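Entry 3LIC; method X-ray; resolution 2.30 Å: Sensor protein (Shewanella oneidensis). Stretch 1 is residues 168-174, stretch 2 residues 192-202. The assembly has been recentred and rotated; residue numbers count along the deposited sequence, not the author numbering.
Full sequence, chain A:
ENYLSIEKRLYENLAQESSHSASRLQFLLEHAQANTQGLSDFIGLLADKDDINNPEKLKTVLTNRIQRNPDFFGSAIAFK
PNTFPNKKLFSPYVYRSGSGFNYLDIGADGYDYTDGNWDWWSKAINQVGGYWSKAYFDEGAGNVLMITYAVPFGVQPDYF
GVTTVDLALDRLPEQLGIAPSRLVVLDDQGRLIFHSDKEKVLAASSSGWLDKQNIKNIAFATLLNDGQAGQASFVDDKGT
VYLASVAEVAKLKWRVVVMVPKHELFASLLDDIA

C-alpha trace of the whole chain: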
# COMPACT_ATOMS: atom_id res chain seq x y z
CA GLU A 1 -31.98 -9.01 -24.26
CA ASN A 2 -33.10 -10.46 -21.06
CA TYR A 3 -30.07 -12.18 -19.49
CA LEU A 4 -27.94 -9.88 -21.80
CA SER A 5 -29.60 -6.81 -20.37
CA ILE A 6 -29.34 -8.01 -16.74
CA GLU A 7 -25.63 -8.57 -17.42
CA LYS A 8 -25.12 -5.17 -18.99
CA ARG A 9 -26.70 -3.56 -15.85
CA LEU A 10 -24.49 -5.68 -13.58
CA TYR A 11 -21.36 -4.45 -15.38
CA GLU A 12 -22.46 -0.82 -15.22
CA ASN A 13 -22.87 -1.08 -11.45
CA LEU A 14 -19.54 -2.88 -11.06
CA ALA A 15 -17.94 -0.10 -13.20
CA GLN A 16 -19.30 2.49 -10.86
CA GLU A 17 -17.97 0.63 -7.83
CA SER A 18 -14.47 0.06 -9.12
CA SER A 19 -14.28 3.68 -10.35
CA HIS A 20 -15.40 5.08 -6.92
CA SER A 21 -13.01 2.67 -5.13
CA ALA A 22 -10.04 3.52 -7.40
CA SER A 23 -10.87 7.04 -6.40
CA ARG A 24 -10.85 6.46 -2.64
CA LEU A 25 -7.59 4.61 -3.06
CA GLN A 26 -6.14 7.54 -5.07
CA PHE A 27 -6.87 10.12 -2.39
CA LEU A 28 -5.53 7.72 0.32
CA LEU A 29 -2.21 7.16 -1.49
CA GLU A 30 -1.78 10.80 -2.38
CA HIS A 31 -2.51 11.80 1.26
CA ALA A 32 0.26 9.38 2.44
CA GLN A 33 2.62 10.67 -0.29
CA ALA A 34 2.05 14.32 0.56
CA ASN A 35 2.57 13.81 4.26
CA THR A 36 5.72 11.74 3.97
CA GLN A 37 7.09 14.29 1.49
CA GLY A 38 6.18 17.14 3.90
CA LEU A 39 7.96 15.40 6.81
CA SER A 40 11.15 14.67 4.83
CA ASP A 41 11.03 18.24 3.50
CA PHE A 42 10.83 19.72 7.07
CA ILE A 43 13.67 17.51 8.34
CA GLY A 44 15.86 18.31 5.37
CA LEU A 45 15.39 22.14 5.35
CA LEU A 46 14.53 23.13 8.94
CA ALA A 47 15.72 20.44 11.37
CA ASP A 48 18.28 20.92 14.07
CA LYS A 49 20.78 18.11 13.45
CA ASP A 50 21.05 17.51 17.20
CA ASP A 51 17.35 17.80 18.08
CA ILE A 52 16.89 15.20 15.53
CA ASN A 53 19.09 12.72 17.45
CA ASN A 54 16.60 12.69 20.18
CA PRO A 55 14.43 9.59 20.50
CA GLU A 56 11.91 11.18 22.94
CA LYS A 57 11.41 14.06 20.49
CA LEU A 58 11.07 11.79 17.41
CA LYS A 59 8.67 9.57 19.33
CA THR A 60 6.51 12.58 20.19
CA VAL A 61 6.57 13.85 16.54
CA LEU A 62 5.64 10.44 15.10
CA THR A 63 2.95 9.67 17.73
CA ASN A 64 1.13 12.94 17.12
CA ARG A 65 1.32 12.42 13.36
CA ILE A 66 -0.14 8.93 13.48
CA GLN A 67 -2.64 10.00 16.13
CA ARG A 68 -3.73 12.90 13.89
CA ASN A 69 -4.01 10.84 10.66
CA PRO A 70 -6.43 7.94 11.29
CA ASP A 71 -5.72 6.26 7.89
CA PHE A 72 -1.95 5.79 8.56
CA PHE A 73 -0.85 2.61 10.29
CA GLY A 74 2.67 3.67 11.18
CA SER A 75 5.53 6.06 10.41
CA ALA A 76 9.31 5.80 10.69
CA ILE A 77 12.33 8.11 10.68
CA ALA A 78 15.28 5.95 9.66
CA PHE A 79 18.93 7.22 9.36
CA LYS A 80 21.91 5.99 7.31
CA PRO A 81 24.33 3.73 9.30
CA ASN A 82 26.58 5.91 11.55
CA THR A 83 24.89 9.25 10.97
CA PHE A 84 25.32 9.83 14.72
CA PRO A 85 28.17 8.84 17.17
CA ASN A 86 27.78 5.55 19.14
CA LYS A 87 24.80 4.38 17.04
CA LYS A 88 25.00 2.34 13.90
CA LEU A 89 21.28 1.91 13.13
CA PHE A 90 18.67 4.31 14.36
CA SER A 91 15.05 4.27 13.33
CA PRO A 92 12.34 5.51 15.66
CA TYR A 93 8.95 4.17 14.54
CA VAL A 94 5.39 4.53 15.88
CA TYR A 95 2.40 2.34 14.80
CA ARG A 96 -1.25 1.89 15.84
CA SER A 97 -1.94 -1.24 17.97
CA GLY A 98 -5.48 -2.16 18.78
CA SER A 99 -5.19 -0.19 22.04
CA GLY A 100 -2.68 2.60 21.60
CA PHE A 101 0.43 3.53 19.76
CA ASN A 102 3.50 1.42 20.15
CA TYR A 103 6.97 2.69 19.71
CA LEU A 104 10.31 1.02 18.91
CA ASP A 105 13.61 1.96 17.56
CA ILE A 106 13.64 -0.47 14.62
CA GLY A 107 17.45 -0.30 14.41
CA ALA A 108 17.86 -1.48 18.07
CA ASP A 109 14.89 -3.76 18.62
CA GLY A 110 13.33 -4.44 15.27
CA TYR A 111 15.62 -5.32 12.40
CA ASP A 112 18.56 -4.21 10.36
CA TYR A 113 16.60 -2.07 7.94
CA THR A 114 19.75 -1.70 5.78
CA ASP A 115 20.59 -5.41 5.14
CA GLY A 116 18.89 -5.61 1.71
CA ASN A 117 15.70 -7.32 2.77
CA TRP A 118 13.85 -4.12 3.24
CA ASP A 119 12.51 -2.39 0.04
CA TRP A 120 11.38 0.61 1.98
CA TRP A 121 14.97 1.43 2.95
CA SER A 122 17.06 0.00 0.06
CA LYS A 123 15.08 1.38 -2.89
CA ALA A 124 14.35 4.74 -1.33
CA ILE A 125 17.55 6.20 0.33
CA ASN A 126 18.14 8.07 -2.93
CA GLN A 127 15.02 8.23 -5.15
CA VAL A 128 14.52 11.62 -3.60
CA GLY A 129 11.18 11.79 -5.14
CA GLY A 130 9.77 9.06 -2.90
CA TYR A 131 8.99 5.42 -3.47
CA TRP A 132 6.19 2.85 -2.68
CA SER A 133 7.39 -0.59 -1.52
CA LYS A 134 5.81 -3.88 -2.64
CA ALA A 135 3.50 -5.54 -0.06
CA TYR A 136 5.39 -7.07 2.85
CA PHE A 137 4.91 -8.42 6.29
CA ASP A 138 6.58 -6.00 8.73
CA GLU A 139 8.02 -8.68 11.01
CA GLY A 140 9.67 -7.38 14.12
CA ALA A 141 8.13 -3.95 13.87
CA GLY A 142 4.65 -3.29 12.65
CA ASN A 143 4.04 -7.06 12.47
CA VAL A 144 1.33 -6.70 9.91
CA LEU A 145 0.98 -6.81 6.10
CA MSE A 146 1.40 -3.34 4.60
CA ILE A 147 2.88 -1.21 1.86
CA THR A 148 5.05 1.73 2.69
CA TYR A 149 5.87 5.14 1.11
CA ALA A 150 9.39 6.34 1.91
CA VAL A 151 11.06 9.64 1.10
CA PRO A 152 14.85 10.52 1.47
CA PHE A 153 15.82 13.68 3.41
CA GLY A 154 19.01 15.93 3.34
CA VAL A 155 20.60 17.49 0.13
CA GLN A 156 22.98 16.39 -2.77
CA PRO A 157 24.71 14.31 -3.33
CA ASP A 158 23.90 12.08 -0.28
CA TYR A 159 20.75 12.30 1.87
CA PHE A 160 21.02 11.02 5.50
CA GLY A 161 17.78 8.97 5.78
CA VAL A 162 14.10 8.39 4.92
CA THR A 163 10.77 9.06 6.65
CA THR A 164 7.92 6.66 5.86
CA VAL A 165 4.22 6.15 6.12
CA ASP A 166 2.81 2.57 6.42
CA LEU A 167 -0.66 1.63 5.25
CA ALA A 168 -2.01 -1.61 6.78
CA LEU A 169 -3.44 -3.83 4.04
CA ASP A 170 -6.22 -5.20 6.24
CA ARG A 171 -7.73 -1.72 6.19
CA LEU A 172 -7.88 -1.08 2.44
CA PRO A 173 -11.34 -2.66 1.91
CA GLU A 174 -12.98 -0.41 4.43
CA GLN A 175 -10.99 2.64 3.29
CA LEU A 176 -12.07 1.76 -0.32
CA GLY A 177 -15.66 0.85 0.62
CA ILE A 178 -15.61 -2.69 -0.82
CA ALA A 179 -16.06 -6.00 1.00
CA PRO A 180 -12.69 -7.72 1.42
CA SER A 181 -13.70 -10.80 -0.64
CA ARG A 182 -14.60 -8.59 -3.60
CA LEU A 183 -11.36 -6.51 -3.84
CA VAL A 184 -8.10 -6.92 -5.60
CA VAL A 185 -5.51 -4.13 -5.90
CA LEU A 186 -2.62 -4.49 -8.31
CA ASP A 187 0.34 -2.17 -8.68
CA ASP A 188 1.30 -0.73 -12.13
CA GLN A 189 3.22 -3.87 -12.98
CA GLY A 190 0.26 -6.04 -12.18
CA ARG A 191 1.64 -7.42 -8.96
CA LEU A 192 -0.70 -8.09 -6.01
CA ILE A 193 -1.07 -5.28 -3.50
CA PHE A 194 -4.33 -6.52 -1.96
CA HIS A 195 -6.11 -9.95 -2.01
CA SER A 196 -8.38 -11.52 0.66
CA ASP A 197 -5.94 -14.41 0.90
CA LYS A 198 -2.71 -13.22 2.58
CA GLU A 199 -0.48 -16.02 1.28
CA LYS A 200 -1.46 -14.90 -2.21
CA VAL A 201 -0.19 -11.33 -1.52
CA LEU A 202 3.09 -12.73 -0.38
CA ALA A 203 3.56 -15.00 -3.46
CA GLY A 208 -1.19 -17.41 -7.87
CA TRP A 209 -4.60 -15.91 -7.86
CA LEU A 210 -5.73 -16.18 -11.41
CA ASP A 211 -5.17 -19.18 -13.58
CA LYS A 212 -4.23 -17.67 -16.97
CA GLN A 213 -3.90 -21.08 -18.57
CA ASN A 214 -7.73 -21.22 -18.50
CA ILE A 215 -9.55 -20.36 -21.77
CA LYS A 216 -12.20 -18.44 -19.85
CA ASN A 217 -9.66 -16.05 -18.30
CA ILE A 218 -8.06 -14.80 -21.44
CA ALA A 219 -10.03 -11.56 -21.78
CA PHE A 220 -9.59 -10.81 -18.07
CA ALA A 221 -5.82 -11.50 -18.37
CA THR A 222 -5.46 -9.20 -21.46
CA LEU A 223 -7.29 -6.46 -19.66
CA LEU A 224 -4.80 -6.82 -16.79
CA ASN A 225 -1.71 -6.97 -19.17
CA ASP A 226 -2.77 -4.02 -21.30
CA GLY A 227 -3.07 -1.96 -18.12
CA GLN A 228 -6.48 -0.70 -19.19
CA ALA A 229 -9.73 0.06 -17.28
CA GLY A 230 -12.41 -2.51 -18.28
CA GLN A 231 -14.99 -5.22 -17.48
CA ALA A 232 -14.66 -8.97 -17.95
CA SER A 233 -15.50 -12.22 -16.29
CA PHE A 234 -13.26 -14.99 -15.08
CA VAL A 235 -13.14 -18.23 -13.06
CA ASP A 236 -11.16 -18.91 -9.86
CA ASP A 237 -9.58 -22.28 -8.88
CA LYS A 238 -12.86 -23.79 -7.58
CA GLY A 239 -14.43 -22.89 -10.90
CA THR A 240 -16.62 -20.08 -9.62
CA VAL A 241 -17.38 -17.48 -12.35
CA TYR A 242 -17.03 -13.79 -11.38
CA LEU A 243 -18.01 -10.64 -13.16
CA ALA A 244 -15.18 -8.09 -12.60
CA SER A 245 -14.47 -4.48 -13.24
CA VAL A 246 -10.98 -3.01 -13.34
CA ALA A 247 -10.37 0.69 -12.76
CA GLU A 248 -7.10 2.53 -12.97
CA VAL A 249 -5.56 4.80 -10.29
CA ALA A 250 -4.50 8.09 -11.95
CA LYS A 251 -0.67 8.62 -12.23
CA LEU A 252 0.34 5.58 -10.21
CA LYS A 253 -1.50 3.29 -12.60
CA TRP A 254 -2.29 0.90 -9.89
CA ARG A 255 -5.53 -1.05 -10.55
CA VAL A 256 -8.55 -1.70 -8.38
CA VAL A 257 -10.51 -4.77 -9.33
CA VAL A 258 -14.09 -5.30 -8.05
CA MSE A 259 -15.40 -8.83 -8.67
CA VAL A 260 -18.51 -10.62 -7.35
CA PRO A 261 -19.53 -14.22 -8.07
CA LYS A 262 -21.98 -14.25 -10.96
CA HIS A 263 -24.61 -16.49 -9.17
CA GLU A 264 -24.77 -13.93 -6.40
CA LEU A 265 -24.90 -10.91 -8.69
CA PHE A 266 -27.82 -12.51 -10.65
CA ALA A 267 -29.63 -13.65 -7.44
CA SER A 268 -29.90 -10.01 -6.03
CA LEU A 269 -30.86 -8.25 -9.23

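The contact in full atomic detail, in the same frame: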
# COMPACT_ATOMS: atom_id res chain seq x y z
N ALA A 168 -1.75 -0.20 6.46
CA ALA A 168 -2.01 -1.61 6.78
C ALA A 168 -2.93 -2.20 5.70
O ALA A 168 -3.99 -1.62 5.40
CB ALA A 168 -2.69 -1.72 8.16
N LEU A 169 -2.57 -3.34 5.10
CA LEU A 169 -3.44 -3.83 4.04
C LEU A 169 -4.79 -4.23 4.52
O LEU A 169 -5.76 -4.10 3.77
CB LEU A 169 -2.86 -5.05 3.30
CG LEU A 169 -1.47 -4.93 2.71
CD1 LEU A 169 -1.28 -6.16 1.82
CD2 LEU A 169 -1.21 -3.72 1.92
N ASP A 170 -4.88 -4.80 5.73
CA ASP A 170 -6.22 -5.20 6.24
C ASP A 170 -7.24 -4.07 6.21
O ASP A 170 -8.45 -4.30 6.16
CB ASP A 170 -6.16 -5.79 7.68
CG ASP A 170 -5.56 -7.22 7.69
OD1 ASP A 170 -5.43 -7.86 6.59
OD2 ASP A 170 -5.20 -7.71 8.79
N ARG A 171 -6.77 -2.83 6.20
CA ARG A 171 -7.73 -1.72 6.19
C ARG A 171 -8.22 -1.25 4.83
O ARG A 171 -9.18 -0.48 4.76
CB ARG A 171 -7.15 -0.53 6.95
CG ARG A 171 -7.00 -0.83 8.40
CD ARG A 171 -6.55 0.39 9.18
NE ARG A 171 -7.62 1.38 9.07
CZ ARG A 171 -7.51 2.63 9.52
NH1 ARG A 171 -6.37 3.03 10.09
NH2 ARG A 171 -8.53 3.47 9.39
N LEU A 172 -7.53 -1.62 3.76
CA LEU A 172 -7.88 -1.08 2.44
C LEU A 172 -9.33 -1.27 2.07
O LEU A 172 -9.92 -0.36 1.52
CB LEU A 172 -7.02 -1.67 1.32
CG LEU A 172 -5.55 -1.27 1.37
CD1 LEU A 172 -4.77 -2.01 0.27
CD2 LEU A 172 -5.46 0.29 1.22
N PRO A 173 -9.93 -2.45 2.32
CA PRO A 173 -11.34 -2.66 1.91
C PRO A 173 -12.32 -1.67 2.51
O PRO A 173 -13.17 -1.09 1.82
CB PRO A 173 -11.65 -4.05 2.49
CG PRO A 173 -10.23 -4.78 2.53
CD PRO A 173 -9.40 -3.63 3.05
N GLU A 174 -12.21 -1.46 3.82
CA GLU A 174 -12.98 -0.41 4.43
C GLU A 174 -12.62 1.00 3.91
O GLU A 174 -13.51 1.84 3.69
CB GLU A 174 -12.79 -0.44 5.93
CG GLU A 174 -13.33 0.86 6.51
CD GLU A 174 -13.33 0.85 8.01
OE1 GLU A 174 -12.43 0.18 8.60
OE2 GLU A 174 -14.22 1.54 8.60
N LEU A 192 0.35 -8.18 -7.03
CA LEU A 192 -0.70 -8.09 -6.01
C LEU A 192 -0.34 -7.11 -4.90
O LEU A 192 0.69 -7.23 -4.26
CB LEU A 192 -0.91 -9.45 -5.40
CG LEU A 192 -2.25 -10.15 -5.24
CD1 LEU A 192 -3.25 -9.80 -6.31
CD2 LEU A 192 -1.96 -11.65 -5.21
N ILE A 193 -1.19 -6.12 -4.68
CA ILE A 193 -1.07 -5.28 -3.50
C ILE A 193 -2.05 -5.82 -2.48
O ILE A 193 -1.71 -6.01 -1.34
CB ILE A 193 -1.50 -3.85 -3.81
CG1 ILE A 193 -0.56 -3.19 -4.84
CG2 ILE A 193 -1.62 -3.04 -2.53
CD1 ILE A 193 0.66 -2.72 -4.30
N PHE A 194 -3.29 -6.04 -2.87
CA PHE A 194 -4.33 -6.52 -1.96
C PHE A 194 -5.08 -7.72 -2.56
O PHE A 194 -5.47 -7.66 -3.72
CB PHE A 194 -5.41 -5.45 -1.60
CG PHE A 194 -6.41 -5.97 -0.59
CD1 PHE A 194 -6.11 -5.99 0.76
CD2 PHE A 194 -7.57 -6.60 -1.00
CE1 PHE A 194 -6.95 -6.53 1.68
CE2 PHE A 194 -8.42 -7.16 -0.07
CZ PHE A 194 -8.11 -7.12 1.29
N HIS A 195 -5.24 -8.78 -1.76
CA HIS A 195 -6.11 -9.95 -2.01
C HIS A 195 -6.60 -10.42 -0.63
O HIS A 195 -5.83 -10.39 0.38
CB HIS A 195 -5.31 -11.11 -2.66
CG HIS A 195 -6.17 -12.22 -3.18
ND1 HIS A 195 -6.48 -12.37 -4.52
CD2 HIS A 195 -6.84 -13.21 -2.53
CE1 HIS A 195 -7.29 -13.41 -4.68
NE2 HIS A 195 -7.54 -13.92 -3.49
N SER A 196 -7.85 -10.86 -0.55
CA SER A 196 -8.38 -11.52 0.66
C SER A 196 -7.42 -12.53 1.27
O SER A 196 -7.20 -12.53 2.47
CB SER A 196 -9.65 -12.30 0.30
OG SER A 196 -10.74 -11.44 0.45
N ASP A 197 -6.91 -13.44 0.45
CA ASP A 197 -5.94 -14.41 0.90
C ASP A 197 -4.53 -13.83 1.02
O ASP A 197 -3.90 -13.47 0.01
CB ASP A 197 -5.93 -15.62 -0.03
CG ASP A 197 -5.02 -16.73 0.46
OD1 ASP A 197 -4.78 -16.79 1.69
OD2 ASP A 197 -4.53 -17.52 -0.37
N LYS A 198 -4.02 -13.78 2.25
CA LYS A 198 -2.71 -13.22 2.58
C LYS A 198 -1.51 -13.99 2.05
O LYS A 198 -0.47 -13.39 1.72
CB LYS A 198 -2.59 -13.01 4.09
CG LYS A 198 -3.69 -12.10 4.69
CD LYS A 198 -3.93 -10.83 3.79
CE LYS A 198 -5.36 -10.27 3.91
NZ LYS A 198 -5.42 -8.91 3.38
N GLU A 199 -1.60 -15.32 1.95
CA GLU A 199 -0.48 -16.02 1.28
C GLU A 199 -0.45 -15.77 -0.23
O GLU A 199 0.61 -15.90 -0.85
CB GLU A 199 -0.35 -17.52 1.62
CG GLU A 199 -1.65 -18.27 1.90
CD GLU A 199 -2.17 -17.97 3.30
OE1 GLU A 199 -1.33 -17.87 4.23
OE2 GLU A 199 -3.41 -17.80 3.47
N LYS A 200 -1.57 -15.37 -0.84
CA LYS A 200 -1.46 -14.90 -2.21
C LYS A 200 -0.64 -13.57 -2.32
O LYS A 200 0.25 -13.44 -3.15
CB LYS A 200 -2.83 -14.84 -2.91
CG LYS A 200 -3.50 -16.23 -3.08
CD LYS A 200 -4.84 -16.11 -3.75
CE LYS A 200 -5.49 -17.48 -4.01
NZ LYS A 200 -4.44 -18.48 -4.34
N VAL A 201 -0.94 -12.58 -1.48
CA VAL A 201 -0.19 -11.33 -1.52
C VAL A 201 1.31 -11.56 -1.40
O VAL A 201 2.11 -10.87 -2.00
CB VAL A 201 -0.60 -10.44 -0.38
CG1 VAL A 201 0.19 -9.15 -0.40
CG2 VAL A 201 -2.08 -10.17 -0.46
N LEU A 202 1.69 -12.52 -0.60
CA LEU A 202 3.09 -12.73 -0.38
C LEU A 202 3.66 -13.84 -1.27
O LEU A 202 4.65 -14.46 -0.90
CB LEU A 202 3.33 -13.04 1.11
CG LEU A 202 3.82 -11.96 2.06
CD1 LEU A 202 3.42 -10.57 1.64
CD2 LEU A 202 3.29 -12.28 3.39

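A small interface in a folded domain often pairs one polar link at its margin with a compact apolar centre, and the contact between residues 168-174 and 192-202 of this sensor protein illustrates the pattern. The polar link is a salt bridge between Asp170 and Lys198, with OD1 of Asp170 3.4 Å from NZ of Lys198. The hydrogen bond within it, donated by the lysine, is weak at that length. Neither residue aims its CA-to-CB bond at the partner stretch: that of Asp170 points away and that of Lys198 sideways, yet both side chains bring their charged ends nearer. Lysine suits this task because its long chain, with chi1 and chi2 both m and the outer torsions t, can carry the ammonium group across the gap. The same NZ also makes a weak hydrogen bond to the backbone O of His195, 3.4 Å away, so a single cation ties its own stretch together while reaching across to the other.

Backbone bonds set up the frame for the packing. In the first stretch, the N of Arg171 bonds to the O of Ala168 at 3.1 Å, and the N of Leu172 to the O of Leu169 at 3.0 Å, a tight turn that leads into the helix. This curl lets Leu169 and Leu172 both direct their CA-to-CB bonds toward the second stretch, while that of Arg171 between them points away. In the second stretch, Asp197 occupies the N-cap position of the short helix that begins at Lys198.

The apolar centre is built around Phe194, and the CA of Phe194 lies 6.6 Å from the CA of Leu169. Its ring, extended with chi1 t, meets three neighbours obliquely. CE1 of Phe194 lies 3.4 Å from the backbone O of Leu169, CZ of Phe194 lies 3.4 Å from CG of Pro173, and CD1 of Leu172 approaches the same side chain, coming within 4.0 Å of its CB. A flat, wide ring is well suited to touching several residues of a turning chain at once, and the compact ring of proline allows close approach at its tip.

Leu169 extends the packing in another direction. Its CD1 lies 3.2 Å from the backbone O of Ile193 and 4.0 Å from CG1 of Val201, connecting the turn to the helix. Leu172 CD1 also reaches Ile193 CG2 at 4.3 Å. In all, 321 Å² is buried, with Phe194 and Leu169 contributing most: branched and aromatic side chains fill the interior, and the charged pair lies toward the outside.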